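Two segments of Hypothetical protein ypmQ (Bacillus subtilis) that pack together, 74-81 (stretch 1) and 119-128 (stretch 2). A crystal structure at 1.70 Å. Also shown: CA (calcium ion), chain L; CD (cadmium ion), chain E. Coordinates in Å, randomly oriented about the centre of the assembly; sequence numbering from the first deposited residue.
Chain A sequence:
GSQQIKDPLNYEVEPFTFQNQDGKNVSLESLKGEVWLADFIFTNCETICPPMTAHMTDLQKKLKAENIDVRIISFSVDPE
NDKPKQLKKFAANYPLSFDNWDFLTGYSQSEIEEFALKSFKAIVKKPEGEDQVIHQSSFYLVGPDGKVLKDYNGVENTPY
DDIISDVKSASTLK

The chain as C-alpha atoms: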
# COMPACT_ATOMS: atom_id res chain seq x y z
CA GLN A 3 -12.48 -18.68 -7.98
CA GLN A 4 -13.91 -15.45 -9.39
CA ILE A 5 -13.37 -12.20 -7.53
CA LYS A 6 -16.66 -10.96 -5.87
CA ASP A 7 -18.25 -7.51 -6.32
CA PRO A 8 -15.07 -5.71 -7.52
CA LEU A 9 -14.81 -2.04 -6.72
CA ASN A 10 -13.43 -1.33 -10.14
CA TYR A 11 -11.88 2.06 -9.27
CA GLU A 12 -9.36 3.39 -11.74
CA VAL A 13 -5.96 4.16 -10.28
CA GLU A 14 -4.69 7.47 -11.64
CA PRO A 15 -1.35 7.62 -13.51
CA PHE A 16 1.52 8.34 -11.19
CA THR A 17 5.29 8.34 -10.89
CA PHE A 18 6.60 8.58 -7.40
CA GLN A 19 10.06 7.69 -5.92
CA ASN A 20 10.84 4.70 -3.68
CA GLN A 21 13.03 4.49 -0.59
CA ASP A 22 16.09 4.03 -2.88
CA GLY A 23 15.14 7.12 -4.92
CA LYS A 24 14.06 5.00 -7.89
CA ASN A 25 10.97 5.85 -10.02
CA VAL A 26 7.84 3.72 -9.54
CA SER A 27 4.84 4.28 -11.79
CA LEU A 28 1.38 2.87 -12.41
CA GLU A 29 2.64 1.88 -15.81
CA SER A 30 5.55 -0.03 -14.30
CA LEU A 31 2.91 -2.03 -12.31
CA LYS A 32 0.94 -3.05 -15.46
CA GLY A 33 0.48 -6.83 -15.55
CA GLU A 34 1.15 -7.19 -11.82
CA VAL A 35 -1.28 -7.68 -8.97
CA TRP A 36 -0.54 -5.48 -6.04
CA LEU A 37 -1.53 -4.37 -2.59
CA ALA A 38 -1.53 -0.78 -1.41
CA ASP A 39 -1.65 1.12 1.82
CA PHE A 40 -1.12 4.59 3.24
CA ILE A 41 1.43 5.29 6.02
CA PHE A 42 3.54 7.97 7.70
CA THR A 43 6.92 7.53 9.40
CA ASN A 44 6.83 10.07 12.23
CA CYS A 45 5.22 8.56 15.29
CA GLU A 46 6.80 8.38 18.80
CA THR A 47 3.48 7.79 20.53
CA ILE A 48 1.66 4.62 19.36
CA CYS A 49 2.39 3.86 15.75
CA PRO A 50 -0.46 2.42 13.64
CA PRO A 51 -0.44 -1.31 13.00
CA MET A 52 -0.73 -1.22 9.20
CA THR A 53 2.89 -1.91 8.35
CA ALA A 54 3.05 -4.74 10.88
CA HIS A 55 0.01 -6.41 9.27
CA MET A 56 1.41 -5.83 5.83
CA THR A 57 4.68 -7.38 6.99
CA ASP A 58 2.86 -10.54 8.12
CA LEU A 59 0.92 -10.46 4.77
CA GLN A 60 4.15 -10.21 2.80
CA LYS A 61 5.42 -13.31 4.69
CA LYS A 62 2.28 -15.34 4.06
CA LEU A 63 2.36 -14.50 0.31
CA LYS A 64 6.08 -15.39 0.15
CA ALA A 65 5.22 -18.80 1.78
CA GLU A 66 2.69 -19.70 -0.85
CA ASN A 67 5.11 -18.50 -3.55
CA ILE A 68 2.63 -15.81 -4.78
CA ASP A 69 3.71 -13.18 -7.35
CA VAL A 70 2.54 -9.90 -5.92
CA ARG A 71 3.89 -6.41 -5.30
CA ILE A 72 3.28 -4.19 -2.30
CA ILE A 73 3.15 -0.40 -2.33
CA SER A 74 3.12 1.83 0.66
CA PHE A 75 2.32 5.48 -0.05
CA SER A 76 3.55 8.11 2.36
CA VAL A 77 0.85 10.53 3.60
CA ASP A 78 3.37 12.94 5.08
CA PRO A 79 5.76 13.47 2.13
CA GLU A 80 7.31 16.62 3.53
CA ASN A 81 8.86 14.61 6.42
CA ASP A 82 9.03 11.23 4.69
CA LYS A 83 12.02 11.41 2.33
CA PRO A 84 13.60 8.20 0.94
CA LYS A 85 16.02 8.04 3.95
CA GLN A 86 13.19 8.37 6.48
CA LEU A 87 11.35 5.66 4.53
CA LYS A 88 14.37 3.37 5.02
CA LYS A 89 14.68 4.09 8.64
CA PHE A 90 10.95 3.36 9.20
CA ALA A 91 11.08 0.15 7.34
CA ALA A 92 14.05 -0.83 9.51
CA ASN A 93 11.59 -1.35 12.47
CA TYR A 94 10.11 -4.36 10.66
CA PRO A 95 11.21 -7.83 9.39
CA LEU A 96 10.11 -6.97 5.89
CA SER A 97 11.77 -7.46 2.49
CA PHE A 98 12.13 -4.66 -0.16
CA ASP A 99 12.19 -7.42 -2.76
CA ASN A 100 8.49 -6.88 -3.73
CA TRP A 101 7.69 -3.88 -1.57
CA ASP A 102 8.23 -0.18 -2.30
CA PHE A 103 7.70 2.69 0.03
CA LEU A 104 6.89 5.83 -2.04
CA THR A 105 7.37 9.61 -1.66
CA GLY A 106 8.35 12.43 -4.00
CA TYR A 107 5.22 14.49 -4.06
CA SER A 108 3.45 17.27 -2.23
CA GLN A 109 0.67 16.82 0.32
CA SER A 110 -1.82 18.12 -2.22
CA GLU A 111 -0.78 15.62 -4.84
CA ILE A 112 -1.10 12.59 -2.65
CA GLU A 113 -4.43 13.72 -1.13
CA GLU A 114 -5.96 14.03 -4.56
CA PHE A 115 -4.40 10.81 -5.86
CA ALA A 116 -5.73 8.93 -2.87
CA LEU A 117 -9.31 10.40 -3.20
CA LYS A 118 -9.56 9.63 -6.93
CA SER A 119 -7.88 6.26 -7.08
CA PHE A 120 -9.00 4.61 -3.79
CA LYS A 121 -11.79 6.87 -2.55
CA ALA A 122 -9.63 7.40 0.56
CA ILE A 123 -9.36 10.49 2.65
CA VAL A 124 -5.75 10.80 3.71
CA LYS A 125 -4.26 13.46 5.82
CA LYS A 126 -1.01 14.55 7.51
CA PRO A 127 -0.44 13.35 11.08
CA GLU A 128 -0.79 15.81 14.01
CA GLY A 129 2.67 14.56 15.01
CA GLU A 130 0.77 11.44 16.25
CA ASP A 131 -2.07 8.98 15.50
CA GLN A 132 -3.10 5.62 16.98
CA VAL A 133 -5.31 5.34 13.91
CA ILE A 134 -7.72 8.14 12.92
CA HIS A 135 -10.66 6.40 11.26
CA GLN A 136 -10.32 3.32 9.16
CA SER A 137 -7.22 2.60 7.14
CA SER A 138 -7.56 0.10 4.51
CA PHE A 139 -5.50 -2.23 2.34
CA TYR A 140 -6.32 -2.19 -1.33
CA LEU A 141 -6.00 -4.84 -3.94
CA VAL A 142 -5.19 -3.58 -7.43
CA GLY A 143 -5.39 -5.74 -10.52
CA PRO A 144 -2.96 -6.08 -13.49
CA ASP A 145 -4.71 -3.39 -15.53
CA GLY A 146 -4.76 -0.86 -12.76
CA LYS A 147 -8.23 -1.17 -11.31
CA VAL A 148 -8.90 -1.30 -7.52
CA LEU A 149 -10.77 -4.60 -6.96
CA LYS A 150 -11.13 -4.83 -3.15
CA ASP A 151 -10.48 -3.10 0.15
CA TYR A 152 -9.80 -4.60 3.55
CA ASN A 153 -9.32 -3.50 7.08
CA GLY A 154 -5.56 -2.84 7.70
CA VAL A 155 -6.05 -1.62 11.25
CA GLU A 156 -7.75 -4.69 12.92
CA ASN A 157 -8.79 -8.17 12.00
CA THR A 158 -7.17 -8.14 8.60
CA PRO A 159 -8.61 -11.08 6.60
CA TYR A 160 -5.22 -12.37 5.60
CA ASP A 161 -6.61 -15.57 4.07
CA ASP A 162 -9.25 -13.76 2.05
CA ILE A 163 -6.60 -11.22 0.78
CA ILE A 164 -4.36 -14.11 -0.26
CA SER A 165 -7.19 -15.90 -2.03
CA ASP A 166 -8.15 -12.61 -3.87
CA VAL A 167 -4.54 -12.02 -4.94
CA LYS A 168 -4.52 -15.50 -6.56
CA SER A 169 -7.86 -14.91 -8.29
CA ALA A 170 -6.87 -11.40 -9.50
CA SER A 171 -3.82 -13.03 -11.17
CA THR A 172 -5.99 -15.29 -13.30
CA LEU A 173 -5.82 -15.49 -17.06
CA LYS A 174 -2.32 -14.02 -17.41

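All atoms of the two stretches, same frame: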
# COMPACT_ATOMS: atom_id res chain seq x y z
N SER A 74 3.50 0.97 -0.41
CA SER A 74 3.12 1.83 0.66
C SER A 74 3.31 3.30 0.27
O SER A 74 4.44 3.74 0.14
CB SER A 74 3.89 1.65 1.98
OG SER A 74 3.53 0.37 2.46
N PHE A 75 2.21 4.00 0.18
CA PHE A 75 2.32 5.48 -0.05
C PHE A 75 2.44 6.29 1.20
O PHE A 75 1.58 6.26 2.10
CB PHE A 75 1.09 6.04 -0.87
CG PHE A 75 0.81 5.34 -2.07
CD1 PHE A 75 -0.14 4.37 -2.12
CD2 PHE A 75 1.42 5.68 -3.28
CE1 PHE A 75 -0.43 3.69 -3.33
CE2 PHE A 75 1.13 5.04 -4.46
CZ PHE A 75 0.25 4.09 -4.59
N SER A 76 3.42 7.17 1.27
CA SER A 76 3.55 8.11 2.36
C SER A 76 2.43 9.16 2.33
O SER A 76 2.18 9.72 1.26
CB SER A 76 4.83 8.94 2.28
OG SER A 76 4.85 9.86 3.36
N VAL A 77 1.85 9.48 3.47
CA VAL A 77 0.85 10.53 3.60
C VAL A 77 1.43 11.74 4.33
O VAL A 77 0.73 12.67 4.64
CB VAL A 77 -0.51 10.07 4.16
CG1 VAL A 77 -1.04 8.98 3.26
CG2 VAL A 77 -0.35 9.59 5.65
N ASP A 78 2.75 11.77 4.60
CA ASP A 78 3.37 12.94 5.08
C ASP A 78 4.69 13.16 4.33
O ASP A 78 5.76 13.01 4.86
CB ASP A 78 3.62 12.73 6.58
CG ASP A 78 4.11 13.92 7.27
OD1 ASP A 78 4.01 15.09 6.87
OD2 ASP A 78 4.66 13.78 8.41
N PRO A 79 4.57 13.39 3.00
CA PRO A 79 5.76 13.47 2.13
C PRO A 79 6.75 14.54 2.40
O PRO A 79 7.89 14.37 1.98
CB PRO A 79 5.16 13.56 0.72
CG PRO A 79 3.79 14.23 0.99
CD PRO A 79 3.31 13.45 2.22
N GLU A 80 6.39 15.58 3.14
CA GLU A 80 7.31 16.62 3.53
C GLU A 80 8.37 16.11 4.53
O GLU A 80 9.54 16.49 4.44
CB GLU A 80 6.54 17.80 4.10
CG GLU A 80 7.38 18.95 4.62
CD GLU A 80 6.56 20.07 5.22
OE1 GLU A 80 7.16 20.99 5.82
OE2 GLU A 80 5.31 20.06 5.08
N ASN A 81 7.94 15.25 5.46
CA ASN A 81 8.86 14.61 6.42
C ASN A 81 9.44 13.30 5.88
O ASN A 81 10.64 12.98 6.10
CB ASN A 81 8.10 14.36 7.73
CG ASN A 81 8.85 13.43 8.69
OD1 ASN A 81 8.58 12.21 8.74
ND2 ASN A 81 9.77 13.99 9.44
N SER A 119 -8.24 7.63 -6.81
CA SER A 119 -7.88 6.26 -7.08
C SER A 119 -8.57 5.28 -6.13
O SER A 119 -8.89 4.22 -6.56
CB SER A 119 -6.39 6.07 -6.86
OG SER A 119 -5.69 6.85 -7.92
N PHE A 120 -8.64 5.63 -4.87
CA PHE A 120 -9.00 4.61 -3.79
C PHE A 120 -10.20 5.04 -2.98
O PHE A 120 -10.65 4.31 -2.11
CB PHE A 120 -7.82 4.38 -2.84
CG PHE A 120 -6.62 3.74 -3.51
CD1 PHE A 120 -5.46 4.56 -3.82
CD2 PHE A 120 -6.58 2.39 -3.88
CE1 PHE A 120 -4.39 4.02 -4.53
CE2 PHE A 120 -5.49 1.86 -4.52
CZ PHE A 120 -4.35 2.70 -4.82
N LYS A 121 -10.70 6.23 -3.26
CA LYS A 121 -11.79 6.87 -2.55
C LYS A 121 -11.47 7.02 -1.08
O LYS A 121 -12.34 6.94 -0.25
CB LYS A 121 -13.16 6.15 -2.85
CG LYS A 121 -13.33 5.59 -4.26
CD LYS A 121 -13.32 6.69 -5.26
CE LYS A 121 -13.41 6.22 -6.68
NZ LYS A 121 -13.10 7.37 -7.62
N ALA A 122 -10.21 7.29 -0.79
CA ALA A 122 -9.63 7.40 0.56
C ALA A 122 -9.34 8.83 0.85
O ALA A 122 -8.83 9.55 -0.04
CB ALA A 122 -8.28 6.58 0.61
N ILE A 123 -9.66 9.22 2.08
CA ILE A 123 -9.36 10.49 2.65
C ILE A 123 -8.11 10.31 3.46
O ILE A 123 -8.15 9.83 4.60
CB ILE A 123 -10.50 11.02 3.57
CG1 ILE A 123 -11.77 11.11 2.76
CG2 ILE A 123 -10.06 12.33 4.14
N VAL A 124 -6.98 10.75 2.93
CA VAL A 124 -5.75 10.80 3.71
C VAL A 124 -5.39 12.18 4.19
O VAL A 124 -5.80 13.23 3.65
CB VAL A 124 -4.59 10.10 2.96
CG1 VAL A 124 -4.98 8.74 2.63
CG2 VAL A 124 -4.22 10.85 1.73
N LYS A 125 -4.67 12.21 5.28
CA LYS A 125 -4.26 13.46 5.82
C LYS A 125 -2.91 13.34 6.52
O LYS A 125 -2.46 12.25 6.81
CB LYS A 125 -5.33 13.95 6.78
CG LYS A 125 -4.98 15.26 7.43
CD LYS A 125 -4.95 16.43 6.39
CE LYS A 125 -3.83 17.38 6.55
NZ LYS A 125 -4.20 18.71 5.99
N LYS A 126 -2.26 14.46 6.75
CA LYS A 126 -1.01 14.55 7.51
C LYS A 126 -1.29 14.09 8.93
O LYS A 126 -2.38 14.28 9.41
CB LYS A 126 -0.62 16.03 7.62
CG LYS A 126 0.44 16.52 6.74
CD LYS A 126 0.24 18.01 6.45
CE LYS A 126 0.98 18.88 7.42
NZ LYS A 126 2.45 18.79 7.14
N PRO A 127 -0.31 13.54 9.62
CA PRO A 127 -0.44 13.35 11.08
C PRO A 127 -0.41 14.66 11.88
O PRO A 127 0.10 15.65 11.39
CB PRO A 127 0.78 12.48 11.45
CG PRO A 127 1.73 12.59 10.27
CD PRO A 127 0.96 13.02 9.08
N GLU A 128 -0.97 14.66 13.09
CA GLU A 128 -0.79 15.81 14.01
C GLU A 128 0.44 15.56 14.93
O GLU A 128 0.41 15.81 16.15
CB GLU A 128 -2.07 16.08 14.82
CG GLU A 128 -2.10 17.40 15.60
CD GLU A 128 -2.45 18.63 14.76
OE1 GLU A 128 -2.07 18.70 13.56
OE2 GLU A 128 -3.09 19.55 15.33
CA CA L . 4.78 15.78 9.09
CD CD E . -4.71 17.65 3.91
O HOH W 1 2.53 16.45 10.09
O HOH W 2 -6.88 18.69 3.91
O HOH W 3 5.99 17.46 7.80

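The two stretches meet in a small van der Waals contact without a single direct hydrogen bond between them, centred on Val77, including two apolar side-chain pairs and supplemented by a long salt bridge at its margin and by a water-mediated link through a calcium ion. Together the two sides bury 332 Å². Stretch 1 is the end of a strand, residues 74-76, running into a turn; stretch 2 leaves a helix at Lys121, whose positive phi breaks the helical path, and continues as an extended loop that comes closest at Lys126, its CA 5.3 Å from CA of Asp78.

Along the strand the side chains alternate: Phe75 points toward stretch 2, whereas Ser74 and Ser76 are out of its reach. Phe75 and Phe120, both buried and both with chi1 in the m well, approach through their CE1 atoms, CE1 of Phe75 lying 4.2 Å from CE1 of Phe120. The approach is oblique; CA of Phe75 and CA of Phe120 are 12.0 Å apart, a gap the two long, flat side chains span.

Val77 has the largest area covered by the other stretch. Its CG1 lies 3.7 Å from CB of Val124, which also points toward its partner, while its CG2 rests 3.6 Å from O of Lys125. A compact branched side chain suits this place, filling the space beside the passing backbone with one methyl against an apolar neighbour and the other against the main chain. Lys125 itself directs its CB away, and its NZ binds the cadmium ion at 2.4 Å.

Asp78 combines packing with metal binding. CB of Asp78 lies 3.7 Å from CD of Pro127, whose ring offers an apolar surface. The Asp78 carboxylate grips the calcium ion, with OD1 of Asp78 at 2.4 Å and OD2 of Asp78 at 2.1 Å from the metal. Water 1, 2.5 Å from the calcium ion by its O atom, donates a hydrogen bond to O of Pro127 (2.9 Å from the water O), so the ion links the stretches indirectly. Within stretch 1, N of Asp78 donates to OG of Ser76 at 3.1 Å, and a weak bond from N of Asn81 to O of Asp78, 3.2 Å, spans the turn.

At the exposed margin, the extended Glu80 side chain reaches Lys126, with OE2 of Glu80 3.7 Å from NZ of Lys126. At that length the salt bridge is chiefly electrostatic. The aliphatic part of Lys126 also packs, its CG 3.8 Å from OD1 of Asp78.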